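Local coordinates for pyridoxine 4-oxidase (PDB 4HA6), which oxidises pyridoxine at its 4-hydroxymethyl group to the aldehyde pyridoxal, passing electrons through FAD to molecular oxygen, as a member of the GMC oxidoreductase family, at residues Gly297-Pro307 / Ala415-Pro424; Arg395-Glu403 / Ala430-Val441. All coordinates share one frame; numbering follows the deposited sequence.

Contact 1 (Gly297-Pro307 / Ala415-Pro424); sequences GNLYAARKPVP and AGWRERELLP
Asn298 and Glu421 both carry CG anti to the backbone N (chi1 -169° and -172°), which makes the two side chains cross at about a right angle. Asn298 ND2 uses both its N-H groups in its own amide plane: one goes to Leu423 O, on a lone pair, at 2.8 Å, the other to Glu421 OE1 at 3.0 Å, reached from above the carboxylate plane. Glu421 has further partners in Arg406 and the amide of Gly425, while Asn298 OD1 accepts from Tyr300 OH at 2.6 Å and also bonds Ser405. Were Asn298 replaced by an alanine, Leu423 O, Glu421 OE1 and Tyr300 OH would probably each lose a partner. Tyr300 lays CD1 3.6 Å from Glu421 CA. On the other face, Leu299 CD1 meets Leu422 CD1 at 3.6 Å, and Leu422 CG also rests against Ala301 CB. Leu299 O takes two amides, those of Leu422 and Leu423. Further along, Arg303 grips Gly416 O side-on with NE and NH2, the latter at 3.0 Å, and its own amide bonds Trp417 O nearly straight (170°). Trp417 starts with CB pointing away from segment 297-307, but the far end of its ring comes back to it, with CH2 3.6 Å from Pro307 CD; the ring's other neighbours include Leu153 and Ala156 of helix 152-163. The pairing is an antiparallel ladder with a classic beta bulge, Glu419 and Arg420 both facing Ala301, by which the short strand 418-421 joins strand 293-302 of the antiparallel sheet.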
loop_
_atom_site.group_PDB
_atom_site.type_symbol
_atom_site.label_atom_id
_atom_site.label_comp_id
_atom_site.label_asym_id
_atom_site.label_seq_id
_atom_site.Cartn_x
_atom_site.Cartn_y
_atom_site.Cartn_z
ATOM N N GLY A 297 16.347 9.076 -9.078
ATOM C CA GLY A 297 16.733 7.674 -8.965
ATOM C C GLY A 297 18.186 7.525 -9.360
ATOM O O GLY A 297 18.831 8.507 -9.743
ATOM N N ASN A 298 18.722 6.316 -9.241
ATOM C CA ASN A 298 20.049 6.023 -9.783
ATOM C C ASN A 298 19.858 5.945 -11.314
ATOM O O ASN A 298 19.615 4.866 -11.869
ATOM C CB ASN A 298 20.549 4.699 -9.186
ATOM C CG ASN A 298 22.018 4.429 -9.456
ATOM O OD1 ASN A 298 22.490 3.300 -9.263
ATOM N ND2 ASN A 298 22.754 5.455 -9.883
ATOM N N LEU A 299 19.924 7.107 -11.971
ATOM C CA LEU A 299 19.542 7.285 -13.376
ATOM C C LEU A 299 20.716 6.997 -14.316
ATOM O O LEU A 299 21.797 7.575 -14.144
ATOM C CB LEU A 299 19.099 8.738 -13.587
ATOM C CG LEU A 299 18.048 9.151 -14.622
ATOM C CD1 LEU A 299 18.538 10.342 -15.476
ATOM C CD2 LEU A 299 17.557 7.988 -15.478
ATOM N N TYR A 300 20.497 6.132 -15.308
ATOM C CA TYR A 300 21.545 5.758 -16.279
ATOM C C TYR A 300 21.186 6.112 -17.719
ATOM O O TYR A 300 20.111 5.750 -18.214
ATOM C CB TYR A 300 21.825 4.248 -16.214
ATOM C CG TYR A 300 22.411 3.809 -14.901
ATOM C CD1 TYR A 300 23.789 3.770 -14.722
ATOM C CD2 TYR A 300 21.589 3.460 -13.822
ATOM C CE1 TYR A 300 24.350 3.381 -13.505
ATOM C CE2 TYR A 300 22.139 3.067 -12.596
ATOM C CZ TYR A 300 23.522 3.032 -12.451
ATOM O OH TYR A 300 24.089 2.649 -11.255
ATOM N N ALA A 301 22.093 6.796 -18.409
ATOM C CA ALA A 301 21.935 6.990 -19.845
ATOM C C ALA A 301 22.054 5.621 -20.507
ATOM O O ALA A 301 22.942 4.833 -20.152
ATOM C CB ALA A 301 23.014 7.937 -20.379
ATOM N N ALA A 302 21.171 5.323 -21.460
ATOM C CA ALA A 302 21.225 4.019 -22.127
ATOM C C ALA A 302 22.093 4.044 -23.382
ATOM O O ALA A 302 22.104 5.034 -24.119
ATOM C CB ALA A 302 19.831 3.507 -22.447
ATOM N N ARG A 303 22.798 2.937 -23.614
ATOM C CA ARG A 303 23.713 2.769 -24.742
ATOM C C ARG A 303 22.930 2.517 -26.032
ATOM O O ARG A 303 23.471 2.613 -27.134
ATOM C CB ARG A 303 24.653 1.580 -24.472
ATOM C CG ARG A 303 25.920 1.574 -25.312
ATOM C CD ARG A 303 26.790 0.363 -25.005
ATOM N NE ARG A 303 26.031 -0.842 -25.224
ATOM C CZ ARG A 303 25.994 -1.495 -26.378
ATOM N NH1 ARG A 303 26.713 -1.080 -27.425
ATOM N NH2 ARG A 303 25.246 -2.576 -26.474
ATOM N N LYS A 304 21.656 2.172 -25.882
ATOM C CA LYS A 304 20.780 1.925 -27.021
ATOM C C LYS A 304 19.330 2.147 -26.585
ATOM O O LYS A 304 19.069 2.238 -25.388
ATOM C CB LYS A 304 21.009 0.514 -27.551
ATOM C CG LYS A 304 20.880 -0.601 -26.537
ATOM C CD LYS A 304 21.620 -1.820 -27.077
ATOM C CE LYS A 304 21.263 -3.100 -26.357
ATOM N NZ LYS A 304 21.911 -4.250 -27.072
ATOM N N PRO A 305 18.388 2.267 -27.542
ATOM C CA PRO A 305 16.996 2.561 -27.161
ATOM C C PRO A 305 16.364 1.595 -26.146
ATOM O O PRO A 305 16.338 0.387 -26.371
ATOM C CB PRO A 305 16.246 2.457 -28.495
ATOM C CG PRO A 305 17.266 2.826 -29.523
ATOM C CD PRO A 305 18.577 2.291 -29.009
ATOM N N VAL A 306 15.849 2.140 -25.046
ATOM C CA VAL A 306 15.104 1.360 -24.052
ATOM C C VAL A 306 13.650 1.156 -24.498
ATOM O O VAL A 306 12.874 2.111 -24.551
ATOM C CB VAL A 306 15.103 2.061 -22.674
ATOM C CG1 VAL A 306 14.268 1.272 -21.677
ATOM C CG2 VAL A 306 16.518 2.228 -22.165
ATOM N N PRO A 307 13.275 -0.097 -24.804
ATOM C CA PRO A 307 11.945 -0.430 -25.322
ATOM C C PRO A 307 10.927 -0.422 -24.200
ATOM O O PRO A 307 11.274 -0.816 -23.087
ATOM C CB PRO A 307 12.124 -1.862 -25.857
ATOM C CG PRO A 307 13.567 -2.268 -25.519
ATOM C CD PRO A 307 14.055 -1.306 -24.500
ATOM N N ALA A 415 26.315 -3.882 -18.884
ATOM C CA ALA A 415 27.158 -3.173 -19.838
ATOM C C ALA A 415 26.539 -3.082 -21.233
ATOM O O ALA A 415 26.881 -2.188 -22.016
ATOM C CB ALA A 415 28.520 -3.838 -19.918
ATOM N N GLY A 416 25.637 -4.001 -21.554
ATOM C CA GLY A 416 24.959 -3.942 -22.839
ATOM C C GLY A 416 23.963 -2.793 -22.896
ATOM O O GLY A 416 23.614 -2.305 -23.983
ATOM N N TRP A 417 23.504 -2.345 -21.729
ATOM C CA TRP A 417 22.476 -1.300 -21.689
ATOM C C TRP A 417 23.016 0.054 -21.261
ATOM O O TRP A 417 22.503 1.095 -21.689
ATOM C CB TRP A 417 21.327 -1.710 -20.758
ATOM C CG TRP A 417 20.495 -2.776 -21.345
ATOM C CD1 TRP A 417 20.620 -4.126 -21.154
ATOM C CD2 TRP A 417 19.414 -2.596 -22.257
ATOM N NE1 TRP A 417 19.673 -4.794 -21.900
ATOM C CE2 TRP A 417 18.920 -3.872 -22.585
ATOM C CE3 TRP A 417 18.814 -1.474 -22.833
ATOM C CZ2 TRP A 417 17.851 -4.055 -23.460
ATOM C CZ3 TRP A 417 17.757 -1.655 -23.693
ATOM C CH2 TRP A 417 17.282 -2.932 -23.998
ATOM N N ARG A 418 24.048 0.026 -20.416
ATOM C CA ARG A 418 24.535 1.216 -19.731
ATOM C C ARG A 418 25.491 2.010 -20.609
ATOM O O ARG A 418 26.486 1.472 -21.088
ATOM C CB ARG A 418 25.242 0.800 -18.420
ATOM C CG ARG A 418 25.760 1.962 -17.575
ATOM C CD ARG A 418 26.629 1.479 -16.391
ATOM N NE ARG A 418 27.847 0.806 -16.855
ATOM C CZ ARG A 418 28.056 -0.506 -16.775
ATOM N NH1 ARG A 418 27.142 -1.296 -16.227
ATOM N NH2 ARG A 418 29.184 -1.032 -17.231
ATOM N N GLU A 419 25.201 3.287 -20.827
ATOM C CA GLU A 419 26.182 4.158 -21.476
ATOM C C GLU A 419 27.032 4.793 -20.367
ATOM O O GLU A 419 28.266 4.724 -20.391
ATOM C CB GLU A 419 25.489 5.204 -22.367
ATOM C CG GLU A 419 26.314 6.447 -22.691
ATOM C CD GLU A 419 27.351 6.221 -23.777
ATOM O OE1 GLU A 419 27.439 5.092 -24.313
ATOM O OE2 GLU A 419 28.079 7.189 -24.096
ATOM N N ARG A 420 26.352 5.370 -19.378
ATOM C CA ARG A 420 26.995 5.910 -18.180
ATOM C C ARG A 420 25.930 6.326 -17.168
ATOM O O ARG A 420 24.752 6.485 -17.521
ATOM C CB ARG A 420 27.851 7.130 -18.516
ATOM C CG ARG A 420 27.027 8.314 -19.004
ATOM C CD ARG A 420 27.827 9.611 -18.957
ATOM N NE ARG A 420 26.974 10.782 -19.155
ATOM C CZ ARG A 420 26.517 11.177 -20.341
ATOM N NH1 ARG A 420 26.827 10.491 -21.434
ATOM N NH2 ARG A 420 25.745 12.256 -20.437
ATOM N N GLU A 421 26.346 6.514 -15.915
ATOM C CA GLU A 421 25.447 7.006 -14.875
ATOM C C GLU A 421 25.227 8.498 -15.063
ATOM O O GLU A 421 26.187 9.251 -15.265
ATOM C CB GLU A 421 26.046 6.757 -13.486
ATOM C CG GLU A 421 25.111 7.056 -12.318
ATOM C CD GLU A 421 25.797 6.900 -10.962
ATOM O OE1 GLU A 421 25.719 5.809 -10.364
ATOM O OE2 GLU A 421 26.412 7.876 -10.488
ATOM N N LEU A 422 23.970 8.926 -15.012
ATOM C CA LEU A 422 23.655 10.352 -14.999
ATOM C C LEU A 422 23.513 10.857 -13.546
ATOM O O LEU A 422 24.004 11.929 -13.204
ATOM C CB LEU A 422 22.387 10.631 -15.821
ATOM C CG LEU A 422 22.447 10.191 -17.297
ATOM C CD1 LEU A 422 21.092 10.313 -18.013
ATOM C CD2 LEU A 422 23.506 10.986 -18.050
ATOM N N LEU A 423 22.852 10.075 -12.697
ATOM C CA LEU A 423 22.646 10.446 -11.288
ATOM C C LEU A 423 22.918 9.237 -10.362
ATOM O O LEU A 423 22.526 8.106 -10.683
ATOM C CB LEU A 423 21.216 10.959 -11.073
ATOM C CG LEU A 423 20.660 12.114 -11.909
ATOM C CD1 LEU A 423 19.164 12.298 -11.654
ATOM C CD2 LEU A 423 21.385 13.416 -11.623
ATOM N N PRO A 424 23.543 9.468 -9.189
ATOM C CA PRO A 424 23.928 10.772 -8.643
ATOM C C PRO A 424 25.281 11.247 -9.126
ATOM O O PRO A 424 25.643 12.389 -8.859
ATOM C CB PRO A 424 24.005 10.507 -7.132
ATOM C CG PRO A 424 24.431 9.092 -7.026
ATOM C CD PRO A 424 23.768 8.381 -8.210
#

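Contact 2 (Arg395-Glu403 / Ala430-Val441); sequences RERFRRALE and AAEMDDFIARSV
Arg399, Met433 and Leu402 carry this helix crossing, with Asp434 giving up nearly as much surface to the contact. The side chain of Arg399 is a knob in the hole formed by Ala430, Met433, Asp434 and Ile437. Extended from CG to NE, it presents the edge of its guanidinium to Asp434: NE meets OD1 at 2.7 Å and NH2 meets OD2 at 2.9 Å, both on the syn side of the carboxylate and both nearly straight. The two planes lie only 24° apart, while Ala430 CB sits over the centre of one guanidinium face. Arg395 comes to the same carboxylate less certainly: in the conformer given, of two modelled, its plane is turned 80° from the carboxylate and NH2 reaches OD2 from above at 2.7 Å. A water between the helices donates to Asp434 OD1 and to Arg395 O, tying the carboxylate to the backbone as well. Below this polar edge, Met433 bends at chi2 and chi3, which brings CE against the aliphatic stem of Arg399, 3.6 Å from CG, and leaves SD 3.7 Å from Leu402 CD1. That same methyl of Leu402 also touches Phe436 and Ile437. Further along, Ile437 CG2 rests on Phe398 CD1, and Val441 CG1 approaches Phe398 CZ at 3.6 Å. Segments 395-403 and 430-440 cross almost perpendicularly, at 87°, with their axes 10.1 Å apart. Two arginines and one aspartate leave a net positive charge, which would be expected to stabilise the ionised carboxylate; the two Arg399 bonds and the water, with Arg395 as a possible third arginine bond, fix its rotation at the outer edge of an apolar interface.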
loop_
_atom_site.group_PDB
_atom_site.type_symbol
_atom_site.label_atom_id
_atom_site.label_comp_id
_atom_site.label_asym_id
_atom_site.label_seq_id
_atom_site.Cartn_x
_atom_site.Cartn_y
_atom_site.Cartn_z
ATOM N N ARG A 395 18.174 7.375 7.437
ATOM C CA ARG A 395 19.110 8.081 6.573
ATOM C C ARG A 395 20.325 7.211 6.255
ATOM O O ARG A 395 20.794 7.179 5.113
ATOM C CB ARG A 395 19.530 9.419 7.206
ATOM C CG ARG A 395 18.400 10.463 7.240
ATOM C CD ARG A 395 18.796 11.752 7.980
ATOM N NE ARG A 395 20.051 12.320 7.486
ATOM C CZ ARG A 395 20.293 13.621 7.364
ATOM N NH1 ARG A 395 19.362 14.510 7.688
ATOM N NH2 ARG A 395 21.466 14.035 6.911
ATOM N N GLU A 396 20.820 6.496 7.265
ATOM C CA GLU A 396 21.999 5.637 7.108
ATOM C C GLU A 396 21.705 4.473 6.159
ATOM O O GLU A 396 22.481 4.217 5.219
ATOM C CB GLU A 396 22.483 5.132 8.481
ATOM C CG GLU A 396 23.807 4.322 8.476
ATOM C CD GLU A 396 23.619 2.853 8.070
ATOM O OE1 GLU A 396 22.491 2.328 8.227
ATOM O OE2 GLU A 396 24.602 2.217 7.601
ATOM N N ARG A 397 20.581 3.791 6.396
ATOM C CA ARG A 397 20.116 2.703 5.536
ATOM C C ARG A 397 19.912 3.123 4.063
ATOM O O ARG A 397 20.188 2.334 3.151
ATOM C CB ARG A 397 18.814 2.106 6.086
ATOM C CG ARG A 397 18.983 1.248 7.320
ATOM C CD ARG A 397 19.529 -0.118 6.921
ATOM N NE ARG A 397 19.810 -0.981 8.067
ATOM C CZ ARG A 397 21.036 -1.264 8.504
ATOM N NH1 ARG A 397 22.107 -0.747 7.895
ATOM N NH2 ARG A 397 21.190 -2.066 9.548
ATOM N N PHE A 398 19.416 4.341 3.828
ATOM C CA PHE A 398 19.228 4.835 2.454
ATOM C C PHE A 398 20.563 5.057 1.735
ATOM O O PHE A 398 20.627 4.953 0.509
ATOM C CB PHE A 398 18.432 6.141 2.441
ATOM C CG PHE A 398 17.104 6.043 1.726
ATOM C CD1 PHE A 398 17.050 5.881 0.346
ATOM C CD2 PHE A 398 15.914 6.133 2.435
ATOM C CE1 PHE A 398 15.803 5.791 -0.318
ATOM C CE2 PHE A 398 14.675 6.043 1.789
ATOM C CZ PHE A 398 14.623 5.874 0.409
ATOM N N ARG A 399 21.615 5.390 2.489
ATOM C CA ARG A 399 22.972 5.403 1.933
ATOM C C ARG A 399 23.339 3.990 1.488
ATOM O O ARG A 399 23.892 3.793 0.400
ATOM C CB ARG A 399 24.005 5.886 2.959
ATOM C CG ARG A 399 23.923 7.367 3.291
ATOM C CD ARG A 399 25.029 7.774 4.260
ATOM N NE ARG A 399 24.576 8.911 5.058
ATOM C CZ ARG A 399 24.856 9.086 6.345
ATOM N NH1 ARG A 399 25.615 8.206 7.004
ATOM N NH2 ARG A 399 24.391 10.157 6.970
ATOM N N ARG A 400 23.040 3.010 2.334
ATOM C CA ARG A 400 23.320 1.619 1.984
ATOM C C ARG A 400 22.545 1.236 0.723
ATOM O O ARG A 400 23.075 0.540 -0.161
ATOM C CB ARG A 400 22.995 0.672 3.144
ATOM C CG ARG A 400 23.721 0.977 4.474
ATOM C CD ARG A 400 25.234 0.706 4.424
ATOM N NE ARG A 400 25.990 1.791 3.790
ATOM C CZ ARG A 400 26.329 2.937 4.390
ATOM N NH1 ARG A 400 25.985 3.173 5.654
ATOM N NH2 ARG A 400 27.012 3.860 3.720
ATOM N N ALA A 401 21.307 1.726 0.607
ATOM C CA ALA A 401 20.471 1.361 -0.548
ATOM C C ALA A 401 21.043 1.971 -1.825
ATOM O O ALA A 401 21.177 1.273 -2.843
ATOM C CB ALA A 401 19.019 1.797 -0.351
ATOM N N LEU A 402 21.368 3.267 -1.774
ATOM C CA LEU A 402 21.971 3.957 -2.926
ATOM C C LEU A 402 23.264 3.256 -3.294
ATOM O O LEU A 402 23.589 3.086 -4.477
ATOM C CB LEU A 402 22.322 5.397 -2.574
ATOM C CG LEU A 402 22.236 6.512 -3.633
ATOM C CD1 LEU A 402 23.171 7.656 -3.284
ATOM C CD2 LEU A 402 22.433 6.050 -5.082
ATOM N N GLU A 403 24.028 2.866 -2.282
ATOM C CA GLU A 403 25.289 2.201 -2.577
ATOM C C GLU A 403 25.058 0.855 -3.219
ATOM O O GLU A 403 25.823 0.447 -4.088
ATOM C CB GLU A 403 26.161 2.085 -1.329
ATOM C CG GLU A 403 26.708 3.428 -0.924
ATOM C CD GLU A 403 27.613 3.353 0.265
ATOM O OE1 GLU A 403 27.452 2.410 1.077
ATOM O OE2 GLU A 403 28.479 4.246 0.380
ATOM N N ALA A 430 29.107 11.718 3.045
ATOM C CA ALA A 430 27.811 11.361 3.618
ATOM C C ALA A 430 26.790 12.461 3.346
ATOM O O ALA A 430 25.670 12.185 2.899
ATOM C CB ALA A 430 27.941 11.120 5.115
ATOM N N ALA A 431 27.185 13.706 3.617
ATOM C CA ALA A 431 26.282 14.851 3.468
ATOM C C ALA A 431 25.831 15.027 2.022
ATOM O O ALA A 431 24.653 15.315 1.770
ATOM C CB ALA A 431 26.930 16.119 3.975
ATOM N N GLU A 432 26.763 14.882 1.076
ATOM C CA GLU A 432 26.411 14.993 -0.340
ATOM C C GLU A 432 25.466 13.879 -0.789
ATOM O O GLU A 432 24.543 14.111 -1.585
ATOM C CB GLU A 432 27.659 15.012 -1.231
ATOM C CG GLU A 432 28.521 16.270 -1.064
ATOM C CD GLU A 432 29.608 16.387 -2.125
ATOM O OE1 GLU A 432 30.346 17.393 -2.106
ATOM O OE2 GLU A 432 29.712 15.481 -2.982
ATOM N N MET A 433 25.705 12.669 -0.301
ATOM C CA MET A 433 24.805 11.564 -0.594
ATOM C C MET A 433 23.443 11.814 0.035
ATOM O O MET A 433 22.400 11.556 -0.582
ATOM C CB MET A 433 25.369 10.273 -0.038
ATOM C CG MET A 433 26.624 9.807 -0.713
ATOM S SD MET A 433 26.357 8.168 -1.374
ATOM C CE MET A 433 25.480 7.437 0.006
ATOM N N ASP A 434 23.453 12.296 1.273
ATOM C CA ASP A 434 22.210 12.576 1.982
ATOM C C ASP A 434 21.400 13.613 1.207
ATOM O O ASP A 434 20.171 13.520 1.136
ATOM C CB ASP A 434 22.502 13.097 3.395
ATOM C CG ASP A 434 22.827 11.979 4.393
ATOM O OD1 ASP A 434 22.904 10.793 3.987
ATOM O OD2 ASP A 434 23.022 12.298 5.589
ATOM N N ASP A 435 22.088 14.591 0.618
ATOM C CA ASP A 435 21.406 15.683 -0.085
ATOM C C ASP A 435 20.766 15.177 -1.371
ATOM O O ASP A 435 19.613 15.497 -1.678
ATOM C CB ASP A 435 22.361 16.843 -0.403
ATOM C CG ASP A 435 21.646 18.006 -1.089
ATOM O OD1 ASP A 435 20.756 18.622 -0.457
ATOM O OD2 ASP A 435 21.952 18.298 -2.266
ATOM N N PHE A 436 21.517 14.386 -2.128
ATOM C CA PHE A 436 20.950 13.767 -3.311
ATOM C C PHE A 436 19.748 12.890 -2.957
ATOM O O PHE A 436 18.701 12.954 -3.619
ATOM C CB PHE A 436 21.987 12.931 -4.039
ATOM C CG PHE A 436 21.407 12.143 -5.167
ATOM C CD1 PHE A 436 21.103 10.798 -5.003
ATOM C CD2 PHE A 436 21.135 12.754 -6.387
ATOM C CE1 PHE A 436 20.543 10.061 -6.048
ATOM C CE2 PHE A 436 20.585 12.027 -7.439
ATOM C CZ PHE A 436 20.284 10.676 -7.266
ATOM N N ILE A 437 19.892 12.059 -1.927
ATOM C CA ILE A 437 18.793 11.173 -1.524
ATOM C C ILE A 437 17.547 11.989 -1.139
ATOM O O ILE A 437 16.441 11.695 -1.599
ATOM C CB ILE A 437 19.234 10.225 -0.390
ATOM C CG1 ILE A 437 20.279 9.229 -0.919
ATOM C CG2 ILE A 437 18.044 9.477 0.203
ATOM C CD1 ILE A 437 21.019 8.463 0.198
ATOM N N ALA A 438 17.743 13.034 -0.332
ATOM C CA ALA A 438 16.653 13.902 0.127
ATOM C C ALA A 438 15.932 14.590 -1.048
ATOM O O ALA A 438 14.717 14.825 -1.007
ATOM C CB ALA A 438 17.198 14.952 1.109
ATOM N N ARG A 439 16.695 14.914 -2.088
ATOM C CA ARG A 439 16.151 15.568 -3.268
ATOM C C ARG A 439 15.446 14.576 -4.186
ATOM O O ARG A 439 14.521 14.954 -4.932
ATOM C CB ARG A 439 17.271 16.294 -4.032
ATOM C CG ARG A 439 17.602 17.705 -3.507
ATOM C CD ARG A 439 19.049 18.136 -3.831
ATOM N NE ARG A 439 19.451 17.849 -5.210
ATOM C CZ ARG A 439 20.632 17.337 -5.570
ATOM N NH1 ARG A 439 21.562 17.039 -4.666
ATOM N NH2 ARG A 439 20.893 17.111 -6.852
ATOM N N SER A 440 15.860 13.309 -4.124
ATOM C CA SER A 440 15.401 12.297 -5.087
ATOM C C SER A 440 14.244 11.402 -4.615
ATOM O O SER A 440 13.488 10.857 -5.447
ATOM C CB SER A 440 16.581 11.413 -5.512
ATOM O OG SER A 440 16.982 10.574 -4.448
ATOM N N VAL A 441 14.104 11.209 -3.303
ATOM C CA VAL A 441 13.088 10.268 -2.819
ATOM C C VAL A 441 11.654 10.695 -3.180
ATOM O O VAL A 441 11.300 11.884 -3.111
ATOM C CB VAL A 441 13.198 9.992 -1.291
ATOM C CG1 VAL A 441 14.454 9.156 -0.966
ATOM C CG2 VAL A 441 13.183 11.291 -0.484
HETATM O O HOH W 1 20.355 9.417 3.573
#

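The two contacts lie about 20 Å apart, centre to centre, on the same side of the molecule, and their segments alternate along the chain: helix 392-409, strand 418-421 and helix 430-440 follow one another. They meet where Phe436 packs against Gly297, Leu423 and Pro424, with Leu402 also touching Pro424. Both are partly buried. Contact 1 is a strand pairing held chiefly by backbone bonds, and its far end, at Arg303 and Lys304, is exposed; contact 2 is side-chain packing between helices, with buried apolar residues inside and charged ones outside. Strand 293-302 serves both, pairing in contact 1 and lying against Phe398 and Val441 through Leu293.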